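Local coordinates for protein probable arylamine n-acetyl transferase (Mycobacterium abscessus, PDB 4GUZ) that probably transfers an acetyl group from acetyl-coenzyme A to the amino nitrogen of arylamines, at residues 17-25 with 37-46; 79-90 with 114-122. All coordinates share one frame; numbering follows the deposited sequence.

Contact 1: 17-25 with 37-46; sequences EYLAFIGFD and RLQRGHVLNI
Tyr18 and His42 join two helices of the N-terminal helical bundle of the arylamine N-acetyltransferase fold, segments 17-21 and 37-45, whose axes cross at 74° and come within 10.1 Å. Tyr18 OH lies 2.8 Å from His42 ND1, a hydrogen bond in which either side may be the donor; each group meets the other at its ring edge, and the two side chains run at about a right angle. CG anti to the backbone N (chi1 169°) turns the phenol so that OH arrives at the imidazole edge. On the imidazole's other nitrogen, NE2, His42 is bonded to His82 of helix 79-92, while Ile46 CG1 lies over the centre of one ring face, so the ring is held from several directions.

At the centre the 17-21 helix ends in a Schellman motif with Gly23 at positive phi, and Ile22 rests on Gly41, where the absence of a side chain lets Ile22 O come 3.3 Å from Gly41 CA. Ile22 CG2 meets Ile46 CD1, which also packs on Phe21 CD2. Leu38 CD2 touches Leu19 CD2, still in the helix, at 3.6 Å and, beyond the turn, makes an off-centre CH-pi contact with the Phe24 ring. Phe24 CE1 lies over one face of the Arg37 guanidinium, the two planes 23° apart, and Arg37 NH2 gives a weak bond to Asp25 O. At the far end, Gly41 O takes two N-H groups of Asn45, the backbone N and ND2, with ND2 at 2.8 Å approaching a lone pair in the carbonyl plane.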
ATOM      1  N   GLU A  17       3.799  -2.494  20.127  1.00 27.72           N
ATOM      2  CA  GLU A  17       3.499  -3.719  19.384  1.00 27.95           C
ATOM      3  C   GLU A  17       3.731  -3.516  17.880  1.00 29.89           C
ATOM      4  O   GLU A  17       4.313  -4.380  17.222  1.00 27.09           O
ATOM      5  CB  GLU A  17       2.057  -4.131  19.646  1.00 29.46           C
ATOM      6  CG  GLU A  17       1.773  -5.571  19.273  1.00 35.32           C
ATOM      7  CD  GLU A  17       0.314  -5.971  19.299  1.00 48.30           C
ATOM      8  OE1 GLU A  17      -0.513  -5.269  19.928  1.00 34.67           O
ATOM      9  OE2 GLU A  17       0.007  -7.025  18.703  1.00 45.73           O
ATOM     10  N   TYR A  18       3.275  -2.373  17.353  1.00 27.20           N
ATOM     11  CA  TYR A  18       3.446  -2.049  15.940  1.00 25.72           C
ATOM     12  C   TYR A  18       4.931  -1.916  15.619  1.00 28.74           C
ATOM     13  O   TYR A  18       5.379  -2.478  14.620  1.00 28.15           O
ATOM     14  CB  TYR A  18       2.670  -0.760  15.554  1.00 24.75           C
ATOM     15  CG  TYR A  18       3.040  -0.246  14.173  1.00 23.60           C
ATOM     16  CD1 TYR A  18       2.346  -0.669  13.042  1.00 24.62           C
ATOM     17  CD2 TYR A  18       4.136   0.595  13.991  1.00 23.90           C
ATOM     18  CE1 TYR A  18       2.724  -0.254  11.766  1.00 25.07           C
ATOM     19  CE2 TYR A  18       4.542   0.990  12.717  1.00 24.88           C
ATOM     20  CZ  TYR A  18       3.809   0.589  11.612  1.00 28.87           C
ATOM     21  OH  TYR A  18       4.187   0.988  10.359  1.00 29.69           O
ATOM     22  N   LEU A  19       5.688  -1.172  16.454  1.00 25.76           N
ATOM     23  CA  LEU A  19       7.112  -0.918  16.206  1.00 25.83           C
ATOM     24  C   LEU A  19       7.946  -2.193  16.291  1.00 30.19           C
ATOM     25  O   LEU A  19       8.880  -2.348  15.509  1.00 29.75           O
ATOM     26  CB  LEU A  19       7.668   0.163  17.140  1.00 26.29           C
ATOM     27  CG  LEU A  19       7.015   1.552  16.990  1.00 31.10           C
ATOM     28  CD1 LEU A  19       7.457   2.503  18.117  1.00 30.88           C
ATOM     29  CD2 LEU A  19       7.315   2.173  15.632  1.00 31.92           C
ATOM     30  N   ALA A  20       7.594  -3.116  17.202  1.00 27.87           N
ATOM     31  CA  ALA A  20       8.295  -4.390  17.328  1.00 27.67           C
ATOM     32  C   ALA A  20       8.042  -5.241  16.072  1.00 30.25           C
ATOM     33  O   ALA A  20       8.974  -5.847  15.544  1.00 29.92           O
ATOM     34  CB  ALA A  20       7.831  -5.129  18.579  1.00 28.63           C
ATOM     35  N   PHE A  21       6.787  -5.228  15.571  1.00 26.52           N
ATOM     36  CA  PHE A  21       6.366  -5.968  14.377  1.00 25.71           C
ATOM     37  C   PHE A  21       7.124  -5.523  13.122  1.00 28.86           C
ATOM     38  O   PHE A  21       7.495  -6.366  12.311  1.00 27.51           O
ATOM     39  CB  PHE A  21       4.860  -5.803  14.131  1.00 26.94           C
ATOM     40  CG  PHE A  21       4.320  -6.770  13.100  1.00 28.09           C
ATOM     41  CD1 PHE A  21       3.859  -8.028  13.477  1.00 30.46           C
ATOM     42  CD2 PHE A  21       4.265  -6.420  11.752  1.00 28.41           C
ATOM     43  CE1 PHE A  21       3.358  -8.920  12.524  1.00 30.37           C
ATOM     44  CE2 PHE A  21       3.769  -7.318  10.800  1.00 30.19           C
ATOM     45  CZ  PHE A  21       3.315  -8.558  11.197  1.00 28.46           C
ATOM     46  N   ILE A  22       7.303  -4.206  12.949  1.00 25.34           N
ATOM     47  CA  ILE A  22       7.971  -3.646  11.770  1.00 24.58           C
ATOM     48  C   ILE A  22       9.493  -3.587  11.988  1.00 28.54           C
ATOM     49  O   ILE A  22      10.226  -3.118  11.121  1.00 29.40           O
ATOM     50  CB  ILE A  22       7.367  -2.270  11.345  1.00 26.95           C
ATOM     51  CG1 ILE A  22       7.626  -1.142  12.387  1.00 27.47           C
ATOM     52  CG2 ILE A  22       5.884  -2.397  10.991  1.00 25.73           C
ATOM     53  CD1 ILE A  22       7.973   0.240  11.715  1.00 23.74           C
ATOM     54  N   GLY A  23       9.957  -4.117  13.117  1.00 26.23           N
ATOM     55  CA  GLY A  23      11.380  -4.173  13.449  1.00 26.56           C
ATOM     56  C   GLY A  23      12.005  -2.816  13.670  1.00 29.63           C
ATOM     57  O   GLY A  23      13.184  -2.615  13.355  1.00 29.76           O
ATOM     58  N   PHE A  24      11.219  -1.868  14.190  1.00 26.77           N
ATOM     59  CA  PHE A  24      11.708  -0.530  14.492  1.00 26.58           C
ATOM     60  C   PHE A  24      12.264  -0.484  15.915  1.00 33.52           C
ATOM     61  O   PHE A  24      11.616  -0.960  16.854  1.00 32.22           O
ATOM     62  CB  PHE A  24      10.591   0.517  14.334  1.00 27.62           C
ATOM     63  CG  PHE A  24      11.017   1.947  14.579  1.00 28.22           C
ATOM     64  CD1 PHE A  24      11.313   2.792  13.517  1.00 30.32           C
ATOM     65  CD2 PHE A  24      11.097   2.460  15.877  1.00 29.14           C
ATOM     66  CE1 PHE A  24      11.699   4.116  13.743  1.00 30.05           C
ATOM     67  CE2 PHE A  24      11.523   3.770  16.101  1.00 31.01           C
ATOM     68  CZ  PHE A  24      11.796   4.596  15.030  1.00 28.95           C
ATOM     69  N   ASP A  25      13.423   0.159  16.070  1.00 32.18           N
ATOM     70  CA  ASP A  25      14.056   0.402  17.365  1.00 33.41           C
ATOM     71  C   ASP A  25      14.797   1.736  17.302  1.00 37.86           C
ATOM     72  O   ASP A  25      15.007   2.275  16.214  1.00 37.00           O
ATOM     73  CB  ASP A  25      14.991  -0.759  17.787  1.00 36.00           C
ATOM     74  CG  ASP A  25      16.039  -1.175  16.774  1.00 50.92           C
ATOM     75  OD1 ASP A  25      16.609  -0.281  16.100  1.00 52.37           O
ATOM     76  OD2 ASP A  25      16.330  -2.391  16.687  1.00 58.80           O
ATOM     77  N   ARG A  37      13.087   4.878   8.691  1.00 21.78           N
ATOM     78  CA  ARG A  37      13.064   3.563   9.345  1.00 21.34           C
ATOM     79  C   ARG A  37      11.633   3.035   9.470  1.00 22.12           C
ATOM     80  O   ARG A  37      11.430   1.831   9.332  1.00 21.30           O
ATOM     81  CB  ARG A  37      13.752   3.604  10.715  1.00 22.35           C
ATOM     82  CG  ARG A  37      15.262   3.891  10.606  1.00 29.06           C
ATOM     83  CD  ARG A  37      16.091   3.448  11.813  1.00 30.62           C
ATOM     84  NE  ARG A  37      15.545   3.845  13.118  1.00 31.46           N
ATOM     85  CZ  ARG A  37      15.542   5.082  13.612  1.00 46.23           C
ATOM     86  NH1 ARG A  37      16.025   6.093  12.898  1.00 30.31           N
ATOM     87  NH2 ARG A  37      15.028   5.320  14.812  1.00 39.95           N
ATOM     88  N   LEU A  38      10.649   3.939   9.676  1.00 19.69           N
ATOM     89  CA  LEU A  38       9.223   3.585   9.807  1.00 18.65           C
ATOM     90  C   LEU A  38       8.687   3.043   8.492  1.00 20.75           C
ATOM     91  O   LEU A  38       8.098   1.971   8.465  1.00 19.15           O
ATOM     92  CB  LEU A  38       8.373   4.783  10.245  1.00 18.48           C
ATOM     93  CG  LEU A  38       8.453   5.237  11.697  1.00 23.68           C
ATOM     94  CD1 LEU A  38       7.674   6.506  11.885  1.00 24.28           C
ATOM     95  CD2 LEU A  38       7.900   4.183  12.645  1.00 25.55           C
ATOM     96  N   GLN A  39       8.915   3.773   7.402  1.00 18.10           N
ATOM     97  CA  GLN A  39       8.438   3.336   6.101  1.00 16.66           C
ATOM     98  C   GLN A  39       9.110   2.016   5.661  1.00 18.71           C
ATOM     99  O   GLN A  39       8.407   1.109   5.223  1.00 16.52           O
ATOM    100  CB  GLN A  39       8.643   4.424   5.047  1.00 17.48           C
ATOM    101  CG  GLN A  39       8.119   3.970   3.682  1.00 17.59           C
ATOM    102  CD  GLN A  39       7.702   5.070   2.746  1.00 21.75           C
ATOM    103  OE1 GLN A  39       7.505   6.220   3.130  1.00 15.96           O
ATOM    104  NE2 GLN A  39       7.351   4.679   1.533  1.00 17.43           N
ATOM    105  N   ARG A  40      10.447   1.901   5.772  1.00 17.74           N
ATOM    106  CA  ARG A  40      11.129   0.677   5.358  1.00 17.94           C
ATOM    107  C   ARG A  40      10.582  -0.545   6.105  1.00 22.47           C
ATOM    108  O   ARG A  40      10.259  -1.541   5.469  1.00 21.79           O
ATOM    109  CB  ARG A  40      12.657   0.791   5.537  1.00 17.48           C
ATOM    110  CG  ARG A  40      13.411  -0.302   4.783  1.00 20.86           C
ATOM    111  CD  ARG A  40      14.910  -0.166   4.917  1.00 22.15           C
ATOM    112  NE  ARG A  40      15.630  -1.367   4.471  1.00 26.46           N
ATOM    113  CZ  ARG A  40      16.286  -1.476   3.320  1.00 29.95           C
ATOM    114  NH1 ARG A  40      16.295  -0.469   2.454  1.00 21.06           N
ATOM    115  NH2 ARG A  40      16.944  -2.590   3.029  1.00 18.00           N
ATOM    116  N   GLY A  41      10.456  -0.444   7.426  1.00 19.13           N
ATOM    117  CA  GLY A  41       9.941  -1.530   8.257  1.00 18.84           C
ATOM    118  C   GLY A  41       8.496  -1.878   7.943  1.00 20.34           C
ATOM    119  O   GLY A  41       8.141  -3.059   7.905  1.00 20.34           O
ATOM    120  N   HIS A  42       7.654  -0.860   7.729  1.00 15.48           N
ATOM    121  CA  HIS A  42       6.221  -1.051   7.436  1.00 15.93           C
ATOM    122  C   HIS A  42       6.061  -1.797   6.109  1.00 17.97           C
ATOM    123  O   HIS A  42       5.391  -2.842   6.059  1.00 16.90           O
ATOM    124  CB  HIS A  42       5.444   0.298   7.420  1.00 15.68           C
ATOM    125  CG  HIS A  42       3.996   0.169   7.032  1.00 17.64           C
ATOM    126  ND1 HIS A  42       2.987   0.325   7.957  1.00 18.80           N
ATOM    127  CD2 HIS A  42       3.446  -0.155   5.832  1.00 18.20           C
ATOM    128  CE1 HIS A  42       1.861   0.081   7.304  1.00 18.29           C
ATOM    129  NE2 HIS A  42       2.092  -0.213   6.022  1.00 18.55           N
ATOM    130  N   VAL A  43       6.707  -1.277   5.057  1.00 14.10           N
ATOM    131  CA  VAL A  43       6.612  -1.832   3.703  1.00 14.04           C
ATOM    132  C   VAL A  43       7.129  -3.287   3.687  1.00 18.24           C
ATOM    133  O   VAL A  43       6.461  -4.149   3.135  1.00 17.52           O
ATOM    134  CB  VAL A  43       7.321  -0.926   2.662  1.00 16.33           C
ATOM    135  CG1 VAL A  43       7.354  -1.583   1.291  1.00 17.29           C
ATOM    136  CG2 VAL A  43       6.638   0.432   2.578  1.00 15.97           C
ATOM    137  N   LEU A  44       8.230  -3.567   4.387  1.00 17.27           N
ATOM    138  CA  LEU A  44       8.794  -4.913   4.413  1.00 17.63           C
ATOM    139  C   LEU A  44       7.988  -5.942   5.240  1.00 22.19           C
ATOM    140  O   LEU A  44       7.951  -7.110   4.856  1.00 21.47           O
ATOM    141  CB  LEU A  44      10.236  -4.873   4.945  1.00 17.78           C
ATOM    142  CG  LEU A  44      11.293  -4.354   3.968  1.00 24.16           C
ATOM    143  CD1 LEU A  44      12.643  -4.198   4.657  1.00 24.90           C
ATOM    144  CD2 LEU A  44      11.398  -5.245   2.721  1.00 27.06           C
ATOM    145  N   ASN A  45       7.331  -5.523   6.334  1.00 19.44           N
ATOM    146  CA  ASN A  45       6.679  -6.485   7.231  1.00 18.63           C
ATOM    147  C   ASN A  45       5.136  -6.506   7.202  1.00 21.28           C
ATOM    148  O   ASN A  45       4.551  -7.575   7.395  1.00 19.55           O
ATOM    149  CB  ASN A  45       7.146  -6.222   8.654  1.00 18.47           C
ATOM    150  CG  ASN A  45       8.634  -6.436   8.814  1.00 34.58           C
ATOM    151  OD1 ASN A  45       9.117  -7.567   8.841  1.00 31.04           O
ATOM    152  ND2 ASN A  45       9.392  -5.358   8.906  1.00 19.74           N
ATOM    153  N   ILE A  46       4.468  -5.363   6.985  1.00 17.87           N
ATOM    154  CA  ILE A  46       2.991  -5.387   6.941  1.00 15.76           C
ATOM    155  C   ILE A  46       2.598  -6.022   5.624  1.00 18.98           C
ATOM    156  O   ILE A  46       3.044  -5.578   4.571  1.00 18.83           O
ATOM    157  CB  ILE A  46       2.342  -3.991   7.143  1.00 17.81           C
ATOM    158  CG1 ILE A  46       2.901  -3.247   8.403  1.00 18.27           C
ATOM    159  CG2 ILE A  46       0.812  -4.097   7.155  1.00 17.65           C
ATOM    160  CD1 ILE A  46       2.455  -3.788   9.789  1.00 21.80           C
TER

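Contact 2: 79-90 with 114-122; sequences CYEHVALFGAVL and ATHGMLVVR
The contact belongs to the probable active site of the family, where Cys79 at the start of helix 79-92 and His116 on strand 116-123 fit a Cys-His-Asp catalytic triad completed by Asp131. Cys79 CB approaches the imidazole obliquely, 3.5 Å from His116 ND1, and SG lies 4.0 Å from that same nitrogen. Chi1 of 74° sets SG between the backbone N and the carbonyl carbon of Cys79, on the side facing the strand, where it lies 3.8 Å from Gly117 N, a packing contact. His116 NE2 is hydrogen-bonded to Asp131, which helps fix the rotation of the ring.

Next to this pair the phenol of Tyr80 lies against the strand backbone: CE1 meets Gly117 N at 3.5 Å and OH sits close to the Thr115 carbonyl group, while its hydrogen bond goes to Gln101. Cys79 SG stands over the centre of the Tyr80 ring, 3.5 Å above its plane. Gly117 has no side chain, which leaves room for the Tyr80 ring and Val83 CG2 against the backbone, the methyl 3.3 Å from Gly117 O. Thr115 and His116 form a classic beta bulge opposite Gly102.

Farther along, the packing is apolar. Leu119 CD1 reaches the edge of the Phe86 ring in plane, 3.7 Å from CD2, and also lies near Gly87 N; Leu119 CG touches Val83 CG1. Leu90 CD1 then settles on Val121 CG2 at 3.8 Å. The helix runs 21° from the direction of the strand, which lies between strands 96-104 and 126-130 of the antiparallel sheet; helix 198-210 flanks the Tyr80 end, and Leu35 of helix 32-45 touches both Leu90 and Val121.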
ATOM      1  N   CYS A  79      -4.403  -0.768   0.510  1.00 18.34           N
ATOM      2  CA  CYS A  79      -3.936   0.603   0.751  1.00 19.34           C
ATOM      3  C   CYS A  79      -4.566   1.303   1.966  1.00 20.02           C
ATOM      4  O   CYS A  79      -3.830   1.825   2.804  1.00 17.67           O
ATOM      5  CB  CYS A  79      -4.015   1.474  -0.504  1.00 20.28           C
ATOM      6  SG  CYS A  79      -5.687   1.989  -0.991  1.00 24.68           S
ATOM      7  N   TYR A  80      -5.900   1.253   2.086  1.00 17.58           N
ATOM      8  CA  TYR A  80      -6.622   1.981   3.120  1.00 16.53           C
ATOM      9  C   TYR A  80      -6.357   1.414   4.516  1.00 18.77           C
ATOM     10  O   TYR A  80      -6.316   2.183   5.468  1.00 18.86           O
ATOM     11  CB  TYR A  80      -8.117   2.084   2.764  1.00 17.01           C
ATOM     12  CG  TYR A  80      -8.331   2.973   1.557  1.00 18.78           C
ATOM     13  CD1 TYR A  80      -7.758   4.240   1.492  1.00 20.69           C
ATOM     14  CD2 TYR A  80      -9.024   2.512   0.439  1.00 20.15           C
ATOM     15  CE1 TYR A  80      -7.854   5.023   0.343  1.00 20.36           C
ATOM     16  CE2 TYR A  80      -9.140   3.295  -0.714  1.00 20.76           C
ATOM     17  CZ  TYR A  80      -8.584   4.563  -0.738  1.00 26.59           C
ATOM     18  OH  TYR A  80      -8.697   5.362  -1.842  1.00 31.42           O
ATOM     19  N   GLU A  81      -6.057   0.117   4.630  1.00 15.45           N
ATOM     20  CA  GLU A  81      -5.708  -0.483   5.922  1.00 15.39           C
ATOM     21  C   GLU A  81      -4.300  -0.049   6.326  1.00 20.16           C
ATOM     22  O   GLU A  81      -4.062   0.319   7.480  1.00 20.33           O
ATOM     23  CB  GLU A  81      -5.791  -2.001   5.836  1.00 15.98           C
ATOM     24  CG  GLU A  81      -7.213  -2.488   5.778  1.00 15.69           C
ATOM     25  CD  GLU A  81      -7.285  -3.937   5.360  1.00 24.03           C
ATOM     26  OE1 GLU A  81      -7.212  -4.195   4.138  1.00 20.19           O
ATOM     27  OE2 GLU A  81      -7.397  -4.814   6.249  1.00 21.84           O
ATOM     28  N   HIS A  82      -3.368  -0.081   5.347  1.00 16.50           N
ATOM     29  CA  HIS A  82      -1.983   0.362   5.512  1.00 15.76           C
ATOM     30  C   HIS A  82      -1.932   1.853   5.897  1.00 18.63           C
ATOM     31  O   HIS A  82      -1.200   2.217   6.819  1.00 19.25           O
ATOM     32  CB  HIS A  82      -1.200   0.136   4.196  1.00 15.63           C
ATOM     33  CG  HIS A  82      -0.737  -1.267   3.998  1.00 18.68           C
ATOM     34  ND1 HIS A  82       0.547  -1.644   4.296  1.00 20.40           N
ATOM     35  CD2 HIS A  82      -1.423  -2.353   3.563  1.00 20.43           C
ATOM     36  CE1 HIS A  82       0.621  -2.938   4.012  1.00 19.57           C
ATOM     37  NE2 HIS A  82      -0.543  -3.408   3.567  1.00 19.87           N
ATOM     38  N   VAL A  83      -2.682   2.718   5.179  1.00 17.61           N
ATOM     39  CA  VAL A  83      -2.689   4.174   5.461  1.00 18.68           C
ATOM     40  C   VAL A  83      -3.321   4.445   6.857  1.00 23.53           C
ATOM     41  O   VAL A  83      -2.787   5.275   7.598  1.00 22.71           O
ATOM     42  CB  VAL A  83      -3.336   5.003   4.322  1.00 22.91           C
ATOM     43  CG1 VAL A  83      -3.728   6.408   4.784  1.00 23.00           C
ATOM     44  CG2 VAL A  83      -2.385   5.098   3.139  1.00 22.39           C
ATOM     45  N   ALA A  84      -4.388   3.707   7.246  1.00 21.83           N
ATOM     46  CA  ALA A  84      -4.988   3.882   8.584  1.00 21.14           C
ATOM     47  C   ALA A  84      -3.929   3.615   9.660  1.00 23.85           C
ATOM     48  O   ALA A  84      -3.733   4.444  10.544  1.00 21.44           O
ATOM     49  CB  ALA A  84      -6.188   2.946   8.767  1.00 21.75           C
ATOM     50  N   LEU A  85      -3.176   2.506   9.523  1.00 19.90           N
ATOM     51  CA  LEU A  85      -2.151   2.127  10.469  1.00 20.56           C
ATOM     52  C   LEU A  85      -0.991   3.094  10.468  1.00 21.75           C
ATOM     53  O   LEU A  85      -0.553   3.511  11.536  1.00 21.07           O
ATOM     54  CB  LEU A  85      -1.652   0.704  10.166  1.00 21.02           C
ATOM     55  CG  LEU A  85      -1.066  -0.091  11.325  1.00 27.17           C
ATOM     56  CD1 LEU A  85      -2.114  -0.337  12.416  1.00 27.98           C
ATOM     57  CD2 LEU A  85      -0.593  -1.450  10.834  1.00 26.09           C
ATOM     58  N   PHE A  86      -0.499   3.474   9.282  1.00 16.88           N
ATOM     59  CA  PHE A  86       0.659   4.353   9.205  1.00 16.06           C
ATOM     60  C   PHE A  86       0.307   5.740   9.678  1.00 20.52           C
ATOM     61  O   PHE A  86       1.105   6.336  10.404  1.00 20.99           O
ATOM     62  CB  PHE A  86       1.256   4.371   7.794  1.00 16.70           C
ATOM     63  CG  PHE A  86       2.710   4.791   7.735  1.00 17.14           C
ATOM     64  CD1 PHE A  86       3.719   3.910   8.106  1.00 20.09           C
ATOM     65  CD2 PHE A  86       3.073   6.034   7.220  1.00 18.65           C
ATOM     66  CE1 PHE A  86       5.065   4.302   8.057  1.00 21.52           C
ATOM     67  CE2 PHE A  86       4.420   6.422   7.159  1.00 20.79           C
ATOM     68  CZ  PHE A  86       5.408   5.542   7.560  1.00 19.43           C
ATOM     69  N   GLY A  87      -0.907   6.199   9.345  1.00 17.55           N
ATOM     70  CA  GLY A  87      -1.440   7.485   9.774  1.00 18.42           C
ATOM     71  C   GLY A  87      -1.526   7.569  11.279  1.00 22.79           C
ATOM     72  O   GLY A  87      -1.148   8.584  11.872  1.00 22.28           O
ATOM     73  N   ALA A  88      -1.965   6.465  11.911  1.00 20.13           N
ATOM     74  CA  ALA A  88      -2.059   6.362  13.371  1.00 20.07           C
ATOM     75  C   ALA A  88      -0.683   6.446  14.001  1.00 25.40           C
ATOM     76  O   ALA A  88      -0.540   7.122  15.014  1.00 25.37           O
ATOM     77  CB  ALA A  88      -2.737   5.065  13.772  1.00 20.22           C
ATOM     78  N   VAL A  89       0.329   5.787  13.397  1.00 23.39           N
ATOM     79  CA  VAL A  89       1.719   5.808  13.892  1.00 23.43           C
ATOM     80  C   VAL A  89       2.277   7.225  13.782  1.00 27.17           C
ATOM     81  O   VAL A  89       2.838   7.717  14.759  1.00 28.00           O
ATOM     82  CB  VAL A  89       2.664   4.785  13.197  1.00 28.03           C
ATOM     83  CG1 VAL A  89       4.045   4.771  13.853  1.00 27.86           C
ATOM     84  CG2 VAL A  89       2.075   3.385  13.222  1.00 28.46           C
ATOM     85  N   LEU A  90       2.121   7.886  12.599  1.00 23.24           N
ATOM     86  CA  LEU A  90       2.648   9.238  12.373  1.00 22.78           C
ATOM     87  C   LEU A  90       2.084  10.221  13.414  1.00 26.39           C
ATOM     88  O   LEU A  90       2.832  11.052  13.950  1.00 25.48           O
ATOM     89  CB  LEU A  90       2.341   9.723  10.940  1.00 22.07           C
ATOM     90  CG  LEU A  90       3.061   8.992   9.790  1.00 25.20           C
ATOM     91  CD1 LEU A  90       2.643   9.551   8.430  1.00 23.74           C
ATOM     92  CD2 LEU A  90       4.584   8.997   9.958  1.00 27.01           C
ATOM     93  N   ALA A 114      -9.686   8.434  -8.075  1.00 19.54           N
ATOM     94  CA  ALA A 114      -8.656   8.647  -7.044  1.00 20.98           C
ATOM     95  C   ALA A 114      -8.872   7.702  -5.892  1.00 25.51           C
ATOM     96  O   ALA A 114      -9.416   8.102  -4.858  1.00 27.68           O
ATOM     97  CB  ALA A 114      -8.674  10.092  -6.573  1.00 22.21           C
ATOM     98  N   THR A 115      -8.428   6.438  -6.049  1.00 21.92           N
ATOM     99  CA  THR A 115      -8.697   5.416  -5.054  1.00 22.43           C
ATOM    100  C   THR A 115      -7.419   4.761  -4.461  1.00 25.19           C
ATOM    101  O   THR A 115      -7.484   3.639  -3.953  1.00 26.18           O
ATOM    102  CB  THR A 115      -9.699   4.387  -5.623  1.00 34.32           C
ATOM    103  OG1 THR A 115      -9.280   3.935  -6.913  1.00 35.72           O
ATOM    104  CG2 THR A 115     -11.119   4.947  -5.714  1.00 33.94           C
ATOM    105  N   HIS A 116      -6.299   5.497  -4.420  1.00 17.02           N
ATOM    106  CA  HIS A 116      -5.093   5.007  -3.753  1.00 15.37           C
ATOM    107  C   HIS A 116      -4.682   6.001  -2.690  1.00 19.10           C
ATOM    108  O   HIS A 116      -4.262   7.096  -3.024  1.00 19.58           O
ATOM    109  CB  HIS A 116      -3.936   4.730  -4.730  1.00 15.88           C
ATOM    110  CG  HIS A 116      -2.670   4.330  -4.035  1.00 18.96           C
ATOM    111  ND1 HIS A 116      -2.626   3.225  -3.199  1.00 20.39           N
ATOM    112  CD2 HIS A 116      -1.452   4.927  -4.038  1.00 20.44           C
ATOM    113  CE1 HIS A 116      -1.384   3.170  -2.739  1.00 19.86           C
ATOM    114  NE2 HIS A 116      -0.641   4.173  -3.214  1.00 20.18           N
ATOM    115  N   GLY A 117      -4.844   5.633  -1.422  1.00 14.55           N
ATOM    116  CA  GLY A 117      -4.488   6.544  -0.345  1.00 13.87           C
ATOM    117  C   GLY A 117      -3.005   6.512  -0.053  1.00 16.66           C
ATOM    118  O   GLY A 117      -2.387   5.444  -0.102  1.00 16.60           O
ATOM    119  N   MET A 118      -2.432   7.691   0.233  1.00 13.40           N
ATOM    120  CA  MET A 118      -1.029   7.912   0.591  1.00 12.57           C
ATOM    121  C   MET A 118      -0.973   8.998   1.639  1.00 17.80           C
ATOM    122  O   MET A 118      -1.969   9.712   1.844  1.00 17.47           O
ATOM    123  CB  MET A 118      -0.206   8.339  -0.645  1.00 13.91           C
ATOM    124  CG  MET A 118      -0.120   7.254  -1.710  1.00 15.49           C
ATOM    125  SD  MET A 118       0.592   7.800  -3.257  1.00 18.02           S
ATOM    126  CE  MET A 118      -0.752   8.766  -3.952  1.00 15.20           C
ATOM    127  N   LEU A 119       0.180   9.154   2.269  1.00 15.01           N
ATOM    128  CA  LEU A 119       0.399  10.176   3.279  1.00 15.81           C
ATOM    129  C   LEU A 119       1.584  11.057   2.905  1.00 20.03           C
ATOM    130  O   LEU A 119       2.545  10.575   2.285  1.00 19.70           O
ATOM    131  CB  LEU A 119       0.613   9.531   4.655  1.00 15.93           C
ATOM    132  CG  LEU A 119      -0.573   8.705   5.159  1.00 21.44           C
ATOM    133  CD1 LEU A 119      -0.115   7.552   6.040  1.00 23.46           C
ATOM    134  CD2 LEU A 119      -1.642   9.575   5.831  1.00 20.84           C
ATOM    135  N   VAL A 120       1.492  12.364   3.242  1.00 15.87           N
ATOM    136  CA  VAL A 120       2.565  13.332   2.972  1.00 16.18           C
ATOM    137  C   VAL A 120       3.005  13.900   4.326  1.00 21.83           C
ATOM    138  O   VAL A 120       2.157  14.306   5.116  1.00 21.08           O
ATOM    139  CB  VAL A 120       2.161  14.437   1.947  1.00 19.48           C
ATOM    140  CG1 VAL A 120       3.276  15.477   1.771  1.00 19.47           C
ATOM    141  CG2 VAL A 120       1.816  13.820   0.593  1.00 19.52           C
ATOM    142  N   VAL A 121       4.317  13.906   4.586  1.00 19.12           N
ATOM    143  CA  VAL A 121       4.918  14.391   5.825  1.00 18.83           C
ATOM    144  C   VAL A 121       5.663  15.715   5.557  1.00 22.75           C
ATOM    145  O   VAL A 121       6.398  15.829   4.571  1.00 21.51           O
ATOM    146  CB  VAL A 121       5.843  13.316   6.456  1.00 22.47           C
ATOM    147  CG1 VAL A 121       6.602  13.858   7.669  1.00 22.52           C
ATOM    148  CG2 VAL A 121       5.046  12.078   6.847  1.00 22.38           C
ATOM    149  N   ARG A 122       5.465  16.706   6.457  1.00 20.43           N
ATOM    150  CA  ARG A 122       6.125  18.013   6.405  1.00 21.05           C
ATOM    151  C   ARG A 122       7.313  18.043   7.379  1.00 27.37           C
ATOM    152  O   ARG A 122       7.114  17.888   8.587  1.00 27.50           O
ATOM    153  CB  ARG A 122       5.123  19.138   6.729  1.00 20.97           C
ATOM    154  CG  ARG A 122       4.198  19.486   5.575  1.00 32.72           C
ATOM    155  CD  ARG A 122       3.371  20.708   5.909  1.00 43.11           C
ATOM    156  NE  ARG A 122       2.125  20.335   6.567  1.00 49.86           N
ATOM    157  CZ  ARG A 122       0.940  20.347   5.969  1.00 62.93           C
ATOM    158  NH1 ARG A 122       0.829  20.745   4.707  1.00 55.22           N
ATOM    159  NH2 ARG A 122      -0.146  19.985   6.635  1.00 47.99           N
TER

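From the N terminus, contact 1 closes first, folding helix 15-21 and the turn after it onto helix 32-45 across an 11-residue connection. The chain then passes through helices 51-56 and 63-72 before contact 2 opens at helix 79-92 and closes on strand 116-123, after a 23-residue excursion that includes the whole of strand 96-104. The two loops follow in series, neither nested nor crossed, with centres about 15 Å apart. Helix 79-92 joins them: His82 meets His42 and Ile46, Leu85 and Val89 pack on Tyr18, and Phe86 takes part on both sides, touching His42 as well as Leu119. The N-terminal helices are thereby tied through this helix to the antiparallel sheet.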